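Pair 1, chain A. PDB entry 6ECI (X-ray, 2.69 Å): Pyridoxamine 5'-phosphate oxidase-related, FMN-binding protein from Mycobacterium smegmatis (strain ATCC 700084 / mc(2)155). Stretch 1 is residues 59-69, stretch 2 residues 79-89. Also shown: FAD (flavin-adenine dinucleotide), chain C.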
# COMPACT_ATOMS: atom_id res chain seq x y z
N ALA A 59 -2.73 9.56 -13.30
CA ALA A 59 -3.70 8.74 -12.58
C ALA A 59 -4.22 9.40 -11.31
O ALA A 59 -5.41 9.26 -10.99
CB ALA A 59 -3.09 7.38 -12.24
N ALA A 60 -3.37 10.11 -10.58
CA ALA A 60 -3.74 10.60 -9.25
C ALA A 60 -4.12 12.08 -9.24
O ALA A 60 -5.09 12.45 -8.58
CB ALA A 60 -2.59 10.37 -8.27
N ILE A 61 -3.37 12.92 -9.95
CA ILE A 61 -3.54 14.36 -9.83
C ILE A 61 -4.92 14.77 -10.31
O ILE A 61 -5.37 14.35 -11.38
CB ILE A 61 -2.43 15.09 -10.60
CG1 ILE A 61 -1.08 14.90 -9.89
CG2 ILE A 61 -2.76 16.56 -10.76
CD1 ILE A 61 0.08 15.58 -10.57
N ASN A 62 -5.61 15.57 -9.49
CA ASN A 62 -6.96 16.08 -9.76
C ASN A 62 -8.01 14.98 -9.82
O ASN A 62 -9.10 15.18 -10.37
CB ASN A 62 -6.99 16.92 -11.04
CG ASN A 62 -6.10 18.15 -10.95
OD1 ASN A 62 -6.14 18.88 -9.96
ND2 ASN A 62 -5.29 18.37 -11.97
N ASN A 63 -7.71 13.80 -9.26
CA ASN A 63 -8.66 12.71 -9.14
C ASN A 63 -8.78 12.30 -7.68
O ASN A 63 -7.93 12.64 -6.85
CB ASN A 63 -8.25 11.50 -9.98
CG ASN A 63 -8.31 11.77 -11.47
OD1 ASN A 63 -9.29 12.32 -11.98
ND2 ASN A 63 -7.25 11.39 -12.19
N ASN A 64 -9.85 11.58 -7.37
CA ASN A 64 -10.02 11.03 -6.03
C ASN A 64 -9.07 9.86 -5.84
O ASN A 64 -9.04 8.94 -6.66
CB ASN A 64 -11.47 10.59 -5.82
CG ASN A 64 -12.46 11.72 -6.04
OD1 ASN A 64 -12.20 12.87 -5.67
ND2 ASN A 64 -13.59 11.40 -6.64
N VAL A 65 -8.29 9.90 -4.77
CA VAL A 65 -7.27 8.89 -4.51
C VAL A 65 -7.40 8.38 -3.09
O VAL A 65 -7.93 9.05 -2.20
CB VAL A 65 -5.84 9.43 -4.75
CG1 VAL A 65 -5.68 9.94 -6.17
CG2 VAL A 65 -5.50 10.51 -3.72
N LEU A 66 -6.89 7.17 -2.88
CA LEU A 66 -6.65 6.62 -1.56
C LEU A 66 -5.18 6.77 -1.21
O LEU A 66 -4.31 6.58 -2.06
CB LEU A 66 -7.05 5.14 -1.50
CG LEU A 66 -8.53 4.83 -1.35
CD1 LEU A 66 -8.76 3.33 -1.43
CD2 LEU A 66 -9.00 5.35 -0.02
N PHE A 67 -4.91 7.14 0.04
CA PHE A 67 -3.56 7.11 0.57
C PHE A 67 -3.53 6.22 1.80
O PHE A 67 -4.39 6.34 2.69
CB PHE A 67 -3.04 8.50 0.94
CG PHE A 67 -1.70 8.47 1.61
CD1 PHE A 67 -0.54 8.36 0.85
CD2 PHE A 67 -1.58 8.54 2.98
CE1 PHE A 67 0.70 8.33 1.45
CE2 PHE A 67 -0.34 8.51 3.59
CZ PHE A 67 0.80 8.40 2.82
N GLU A 68 -2.55 5.33 1.87
CA GLU A 68 -2.43 4.43 3.00
C GLU A 68 -0.97 4.32 3.41
O GLU A 68 -0.06 4.42 2.58
CB GLU A 68 -2.99 3.04 2.66
CG GLU A 68 -3.16 2.14 3.87
CD GLU A 68 -1.96 1.25 4.11
OE1 GLU A 68 -1.06 1.22 3.25
OE2 GLU A 68 -1.92 0.59 5.17
N ALA A 69 -0.76 4.14 4.71
CA ALA A 69 0.54 3.85 5.29
C ALA A 69 0.31 3.07 6.57
O ALA A 69 -0.73 3.23 7.23
CB ALA A 69 1.33 5.13 5.55
N SER A 79 -2.66 1.03 10.89
CA SER A 79 -2.70 1.53 9.53
C SER A 79 -3.62 2.74 9.48
O SER A 79 -4.56 2.86 10.27
CB SER A 79 -3.16 0.46 8.54
OG SER A 79 -4.53 0.16 8.72
N VAL A 80 -3.33 3.63 8.54
CA VAL A 80 -4.11 4.84 8.33
C VAL A 80 -4.46 4.93 6.85
O VAL A 80 -3.60 4.70 5.99
CB VAL A 80 -3.34 6.10 8.78
CG1 VAL A 80 -4.06 7.37 8.36
CG2 VAL A 80 -3.14 6.08 10.28
N ILE A 81 -5.73 5.23 6.55
CA ILE A 81 -6.20 5.41 5.19
C ILE A 81 -6.79 6.80 5.05
O ILE A 81 -7.65 7.20 5.85
CB ILE A 81 -7.24 4.34 4.80
CG1 ILE A 81 -6.65 2.94 4.93
CG2 ILE A 81 -7.73 4.57 3.38
CD1 ILE A 81 -7.66 1.84 4.69
N VAL A 82 -6.33 7.54 4.04
CA VAL A 82 -6.80 8.89 3.76
C VAL A 82 -7.53 8.87 2.42
O VAL A 82 -6.94 8.50 1.40
CB VAL A 82 -5.64 9.90 3.73
CG1 VAL A 82 -6.11 11.24 3.17
CG2 VAL A 82 -5.05 10.08 5.12
N ARG A 83 -8.80 9.25 2.44
CA ARG A 83 -9.55 9.50 1.22
C ARG A 83 -9.54 11.00 0.95
O ARG A 83 -9.90 11.80 1.82
CB ARG A 83 -11.00 9.01 1.33
CG ARG A 83 -11.13 7.54 1.66
CD ARG A 83 -12.38 6.93 1.02
NE ARG A 83 -12.64 5.58 1.52
CZ ARG A 83 -12.51 4.46 0.81
NH1 ARG A 83 -12.13 4.51 -0.46
NH2 ARG A 83 -12.78 3.29 1.37
N GLY A 84 -9.12 11.38 -0.25
CA GLY A 84 -9.07 12.78 -0.59
C GLY A 84 -8.83 13.00 -2.07
O GLY A 84 -8.99 12.10 -2.89
N VAL A 85 -8.44 14.23 -2.39
CA VAL A 85 -8.16 14.64 -3.76
C VAL A 85 -6.71 15.09 -3.84
O VAL A 85 -6.22 15.80 -2.95
CB VAL A 85 -9.10 15.77 -4.23
CG1 VAL A 85 -8.87 16.07 -5.70
CG2 VAL A 85 -10.55 15.38 -3.99
N ALA A 86 -6.02 14.67 -4.90
CA ALA A 86 -4.64 15.06 -5.13
C ALA A 86 -4.62 16.36 -5.94
O ALA A 86 -5.18 16.41 -7.04
CB ALA A 86 -3.87 13.96 -5.86
N ARG A 87 -3.98 17.38 -5.40
CA ARG A 87 -3.90 18.68 -6.04
C ARG A 87 -2.44 19.13 -6.06
O ARG A 87 -1.73 18.99 -5.06
CB ARG A 87 -4.77 19.72 -5.31
CG ARG A 87 -6.23 19.31 -5.16
CD ARG A 87 -7.15 20.11 -6.07
NE ARG A 87 -7.67 19.34 -7.20
CZ ARG A 87 -8.95 19.04 -7.37
NH1 ARG A 87 -9.86 19.43 -6.49
NH2 ARG A 87 -9.33 18.33 -8.43
N THR A 88 -2.00 19.65 -7.20
CA THR A 88 -0.63 20.14 -7.29
C THR A 88 -0.48 21.44 -6.51
O THR A 88 -1.44 22.16 -6.25
CB THR A 88 -0.22 20.35 -8.75
OG1 THR A 88 -0.81 21.55 -9.24
CG2 THR A 88 -0.66 19.18 -9.60
N VAL A 89 0.77 21.73 -6.14
CA VAL A 89 1.10 22.91 -5.36
C VAL A 89 1.35 24.06 -6.33
O VAL A 89 2.37 24.08 -7.03
CB VAL A 89 2.31 22.66 -4.45
CG1 VAL A 89 2.82 23.95 -3.87
CG2 VAL A 89 1.93 21.67 -3.35
PA FAD C . -15.40 -1.89 8.21
O1A FAD C . -15.62 -1.63 9.65
O2A FAD C . -16.63 -2.35 7.43
O5B FAD C . -14.76 -0.64 7.50
C5B FAD C . -15.36 0.67 7.60
C4B FAD C . -14.35 1.70 7.14
O4B FAD C . -13.25 1.73 8.07
C3B FAD C . -13.71 1.43 5.79
O3B FAD C . -14.52 1.93 4.73
C2B FAD C . -12.39 2.18 5.89
O2B FAD C . -12.50 3.55 5.50
C1B FAD C . -12.05 2.06 7.39
N9A FAD C . -11.05 1.05 7.68
C8A FAD C . -11.24 -0.31 7.80
N7A FAD C . -10.15 -0.98 8.06
C5A FAD C . -9.16 0.00 8.11
C6A FAD C . -7.78 -0.07 8.35
N6A FAD C . -7.11 -1.19 8.59
N1A FAD C . -7.09 1.10 8.33
C2A FAD C . -7.75 2.24 8.10
N3A FAD C . -9.05 2.41 7.85
C4A FAD C . -9.71 1.24 7.88
N1 FAD C . -7.33 -8.29 8.70
C2 FAD C . -7.26 -9.61 8.37
O2 FAD C . -8.27 -10.24 8.05
N3 FAD C . -6.05 -10.26 8.40
C4 FAD C . -4.83 -9.71 8.74
O4 FAD C . -3.81 -10.39 8.73
C4X FAD C . -4.91 -8.30 9.08
N5 FAD C . -3.81 -7.69 9.42
C5X FAD C . -3.89 -6.34 9.75
C6 FAD C . -2.72 -5.67 10.11
C7 FAD C . -2.75 -4.32 10.45
C7M FAD C . -1.47 -3.63 10.83
C8 FAD C . -3.96 -3.62 10.42
C8M FAD C . -4.03 -2.16 10.79
C9 FAD C . -5.13 -4.29 10.06
C9A FAD C . -5.10 -5.64 9.73
N10 FAD C . -6.27 -6.34 9.36
C10 FAD C . -6.21 -7.68 9.03
C1' FAD C . -7.57 -5.67 9.30
C2' FAD C . -7.95 -5.26 7.88
O2' FAD C . -6.88 -4.54 7.28
C3' FAD C . -9.20 -4.38 7.93
O3' FAD C . -9.07 -3.45 9.00
C4' FAD C . -10.50 -5.15 8.09
O4' FAD C . -10.55 -6.21 7.13
C5' FAD C . -11.72 -4.26 7.95
O5' FAD C . -12.90 -5.03 8.22
P FAD C . -14.19 -4.36 8.82
O1P FAD C . -13.94 -4.02 10.30
O2P FAD C . -15.39 -5.18 8.54
O3P FAD C . -14.27 -2.99 8.03

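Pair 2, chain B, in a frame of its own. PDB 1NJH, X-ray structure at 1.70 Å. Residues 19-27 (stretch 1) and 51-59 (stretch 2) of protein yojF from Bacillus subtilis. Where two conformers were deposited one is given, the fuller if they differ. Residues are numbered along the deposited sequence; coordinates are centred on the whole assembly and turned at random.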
# COMPACT_ATOMS: atom_id res chain seq x y z
N TYR B 19 -13.40 -6.83 -12.38
CA TYR B 19 -13.49 -6.88 -10.92
C TYR B 19 -14.15 -5.66 -10.29
O TYR B 19 -14.25 -5.58 -9.07
CB TYR B 19 -12.10 -7.03 -10.29
CG TYR B 19 -11.31 -8.23 -10.75
CD1 TYR B 19 -11.56 -9.50 -10.22
CD2 TYR B 19 -10.32 -8.10 -11.71
CE1 TYR B 19 -10.83 -10.61 -10.66
CE2 TYR B 19 -9.59 -9.19 -12.15
CZ TYR B 19 -9.85 -10.45 -11.62
OH TYR B 19 -9.13 -11.52 -12.09
N ALA B 20 -14.57 -4.70 -11.10
CA ALA B 20 -15.21 -3.50 -10.56
C ALA B 20 -16.62 -3.77 -10.02
O ALA B 20 -17.32 -4.64 -10.53
CB ALA B 20 -15.27 -2.41 -11.63
N ASP B 21 -16.99 -3.04 -8.98
CA ASP B 21 -18.30 -3.09 -8.35
C ASP B 21 -18.67 -4.25 -7.44
O ASP B 21 -19.82 -4.40 -7.05
CB ASP B 21 -19.38 -2.88 -9.42
CG ASP B 21 -19.20 -1.56 -10.14
OD1 ASP B 21 -19.00 -0.54 -9.45
OD2 ASP B 21 -19.25 -1.54 -11.39
N ARG B 22 -17.68 -5.07 -7.11
CA ARG B 22 -17.92 -6.17 -6.19
C ARG B 22 -16.68 -6.26 -5.31
O ARG B 22 -15.59 -5.87 -5.72
CB ARG B 22 -18.16 -7.48 -6.93
CG ARG B 22 -16.97 -8.05 -7.69
CD ARG B 22 -17.22 -9.54 -7.93
NE ARG B 22 -16.24 -10.13 -8.83
CZ ARG B 22 -16.10 -9.78 -10.10
NH1 ARG B 22 -16.88 -8.84 -10.61
NH2 ARG B 22 -15.18 -10.37 -10.86
N PRO B 23 -16.84 -6.77 -4.08
CA PRO B 23 -15.72 -6.91 -3.15
C PRO B 23 -14.60 -7.78 -3.68
O PRO B 23 -14.84 -8.89 -4.16
CB PRO B 23 -16.38 -7.53 -1.91
CG PRO B 23 -17.79 -7.02 -1.99
CD PRO B 23 -18.10 -7.19 -3.45
N VAL B 24 -13.37 -7.28 -3.62
CA VAL B 24 -12.22 -8.05 -4.06
C VAL B 24 -11.10 -7.88 -3.06
O VAL B 24 -11.17 -7.01 -2.18
CB VAL B 24 -11.72 -7.62 -5.47
CG1 VAL B 24 -12.79 -7.96 -6.50
CG2 VAL B 24 -11.38 -6.13 -5.50
N TYR B 25 -10.10 -8.74 -3.14
CA TYR B 25 -8.96 -8.65 -2.24
C TYR B 25 -7.79 -8.09 -3.02
O TYR B 25 -7.58 -8.43 -4.19
CB TYR B 25 -8.60 -10.04 -1.71
CG TYR B 25 -9.63 -10.57 -0.75
CD1 TYR B 25 -10.75 -11.26 -1.21
CD2 TYR B 25 -9.51 -10.35 0.62
CE1 TYR B 25 -11.72 -11.73 -0.33
CE2 TYR B 25 -10.47 -10.81 1.51
CZ TYR B 25 -11.57 -11.50 1.03
OH TYR B 25 -12.52 -11.97 1.90
N ILE B 26 -7.00 -7.25 -2.37
CA ILE B 26 -5.86 -6.65 -3.01
C ILE B 26 -4.53 -6.90 -2.30
O ILE B 26 -4.46 -6.95 -1.05
CB ILE B 26 -6.09 -5.10 -3.15
CG1 ILE B 26 -7.23 -4.86 -4.15
CG2 ILE B 26 -4.80 -4.39 -3.55
CD1 ILE B 26 -7.43 -3.45 -4.56
N HIS B 27 -3.49 -7.12 -3.09
CA HIS B 27 -2.14 -7.25 -2.57
C HIS B 27 -1.39 -6.10 -3.27
O HIS B 27 -1.41 -6.01 -4.50
CB HIS B 27 -1.48 -8.57 -2.95
CG HIS B 27 -0.11 -8.72 -2.36
ND1 HIS B 27 1.03 -8.31 -3.01
CD2 HIS B 27 0.28 -9.13 -1.13
CE1 HIS B 27 2.07 -8.47 -2.21
NE2 HIS B 27 1.64 -8.96 -1.06
N ARG B 51 -1.71 -6.59 2.34
CA ARG B 51 -2.15 -7.88 1.84
C ARG B 51 -3.58 -8.16 2.26
O ARG B 51 -3.96 -7.96 3.41
CB ARG B 51 -1.23 -8.98 2.37
CG ARG B 51 -1.52 -10.35 1.80
CD ARG B 51 -0.41 -11.32 2.20
NE ARG B 51 -0.51 -12.61 1.52
CZ ARG B 51 -0.29 -12.81 0.23
NH1 ARG B 51 0.05 -11.81 -0.56
NH2 ARG B 51 -0.38 -14.04 -0.27
N ASN B 52 -4.37 -8.61 1.29
CA ASN B 52 -5.77 -8.93 1.55
C ASN B 52 -6.60 -7.80 2.11
O ASN B 52 -7.39 -8.00 3.03
CB ASN B 52 -5.90 -10.18 2.43
CG ASN B 52 -5.50 -11.43 1.67
OD1 ASN B 52 -5.73 -11.53 0.47
ND2 ASN B 52 -4.90 -12.38 2.37
N ALA B 53 -6.40 -6.61 1.56
CA ALA B 53 -7.21 -5.46 1.93
C ALA B 53 -8.46 -5.79 1.12
O ALA B 53 -8.35 -6.22 -0.03
CB ALA B 53 -6.58 -4.16 1.41
N LYS B 54 -9.63 -5.63 1.73
CA LYS B 54 -10.87 -5.92 1.03
C LYS B 54 -11.45 -4.58 0.61
O LYS B 54 -11.64 -3.69 1.45
CB LYS B 54 -11.84 -6.67 1.94
CG LYS B 54 -12.94 -7.41 1.19
CD LYS B 54 -13.86 -8.15 2.15
CE LYS B 54 -14.90 -8.97 1.41
NZ LYS B 54 -14.27 -10.00 0.54
N VAL B 55 -11.69 -4.43 -0.68
CA VAL B 55 -12.24 -3.19 -1.21
C VAL B 55 -13.19 -3.45 -2.37
O VAL B 55 -13.20 -4.54 -2.95
CB VAL B 55 -11.12 -2.25 -1.76
CG1 VAL B 55 -10.01 -2.08 -0.73
CG2 VAL B 55 -10.56 -2.83 -3.05
N THR B 56 -13.97 -2.43 -2.70
CA THR B 56 -14.88 -2.48 -3.82
C THR B 56 -14.57 -1.20 -4.59
O THR B 56 -14.72 -0.11 -4.04
CB THR B 56 -16.35 -2.43 -3.36
OG1 THR B 56 -16.66 -3.63 -2.64
CG2 THR B 56 -17.27 -2.32 -4.56
N TYR B 57 -14.08 -1.32 -5.82
CA TYR B 57 -13.80 -0.11 -6.59
C TYR B 57 -14.81 0.04 -7.71
O TYR B 57 -15.26 -0.96 -8.29
CB TYR B 57 -12.35 -0.13 -7.14
CG TYR B 57 -12.00 -1.27 -8.06
CD1 TYR B 57 -12.29 -1.22 -9.43
CD2 TYR B 57 -11.26 -2.37 -7.59
CE1 TYR B 57 -11.85 -2.22 -10.30
CE2 TYR B 57 -10.81 -3.37 -8.46
CZ TYR B 57 -11.11 -3.28 -9.81
OH TYR B 57 -10.66 -4.24 -10.67
N HIS B 58 -15.19 1.29 -8.02
CA HIS B 58 -16.19 1.53 -9.07
C HIS B 58 -15.65 2.09 -10.39
O HIS B 58 -16.34 2.05 -11.41
CB HIS B 58 -17.31 2.42 -8.53
CG HIS B 58 -16.85 3.53 -7.63
ND1 HIS B 58 -16.56 4.79 -8.09
CD2 HIS B 58 -16.64 3.56 -6.29
CE1 HIS B 58 -16.19 5.56 -7.07
NE2 HIS B 58 -16.23 4.83 -5.97
N GLN B 59 -14.44 2.62 -10.36
CA GLN B 59 -13.78 3.12 -11.56
C GLN B 59 -12.35 2.60 -11.49
O GLN B 59 -11.77 2.48 -10.41
CB GLN B 59 -13.79 4.65 -11.61
CG GLN B 59 -15.13 5.22 -12.07
CD GLN B 59 -15.48 4.83 -13.50
OE1 GLN B 59 -16.66 4.67 -13.85
NE2 GLN B 59 -14.46 4.70 -14.35
O HOH W 1 -14.07 -4.00 -6.82

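In both pairs a type II turn leads into a strand that runs antiparallel to the second stretch, and 14 central residues superpose with an RMSD of 0.9 Å. The turn spans A:Ala60 to A:Asn63 in pair 1 and B:Tyr19 to B:Arg22 in pair 2. Its third residue is A:Asn62 or B:Asp21, with phi/psi of 65/19 and 76/10; asparagine, and to a lesser degree aspartate, tolerates such a positive phi better than most residues. From this position the backbone reaches across in the same way: A:Asn62 N donates to A:Ala86 O at 2.6 Å, and B:Asp21 N to B:Tyr57 O at 2.8 Å.

Beyond the turn the ladders match. A:Val65 pairs with A:Gly84 as B:Val24 does with B:Val55, each through two hydrogen bonds: A:Val65 N to A:Gly84 O is 3.0 Å, and B:Val24 N to B:Val55 O is 2.8 Å. The next such pairs are A:Phe67 with A:Val82 and B:Ile26 with B:Ala53.

The face carrying these side chains is filled differently. At the position of A:Gly84, which offers no side chain, stands B:Val55, whose CG2 lies 3.5 Å from B:Ile26 CD1 and 4.2 Å from B:Val24 CG2. Pair 1 instead places bulk at A:Phe67 and A:Val82, whose CB atoms are 4.1 Å apart; both beta-branched valine and an aromatic residue suit an extended backbone.

The sharpest exchange is A:Ala86 for B:Tyr57. At the small methyl the turn comes close, with A:Ala86 CB 3.3 Å from A:Ala60 O, and A:Ala86 N makes a weak hydrogen bond to A:Asn63 O at 3.4 Å. In pair 2 the tyrosine ring packs against the turn, with B:Tyr19 O over one of its faces, and B:Ala20 CB packs 3.7 Å from B:Tyr57 CE1. Here a water accepts from B:Tyr57 N at 2.9 Å and donates to B:Arg22 O at 2.6 Å and B:Tyr19 O at 2.8 Å, bridging the backbones.

On the other face, a long cationic chain meets a bulky neighbour in both. A:Leu66 CD2 sits over a face of the A:Arg83 guanidinium, 3.3 Å from A:Arg83 NH1, while B:Lys54 lays its aliphatic stem, with CG over one face, against the B:Tyr25 ring. Flat guanidinium and flexible methylene chain thus each offer a surface for packing. Near the turn, A:Arg87 NE donates to A:Asn62 OD1 at 3.2 Å; at the matching positions, B:Asp21 OD1 instead lies 3.5 Å from B:His58 CB.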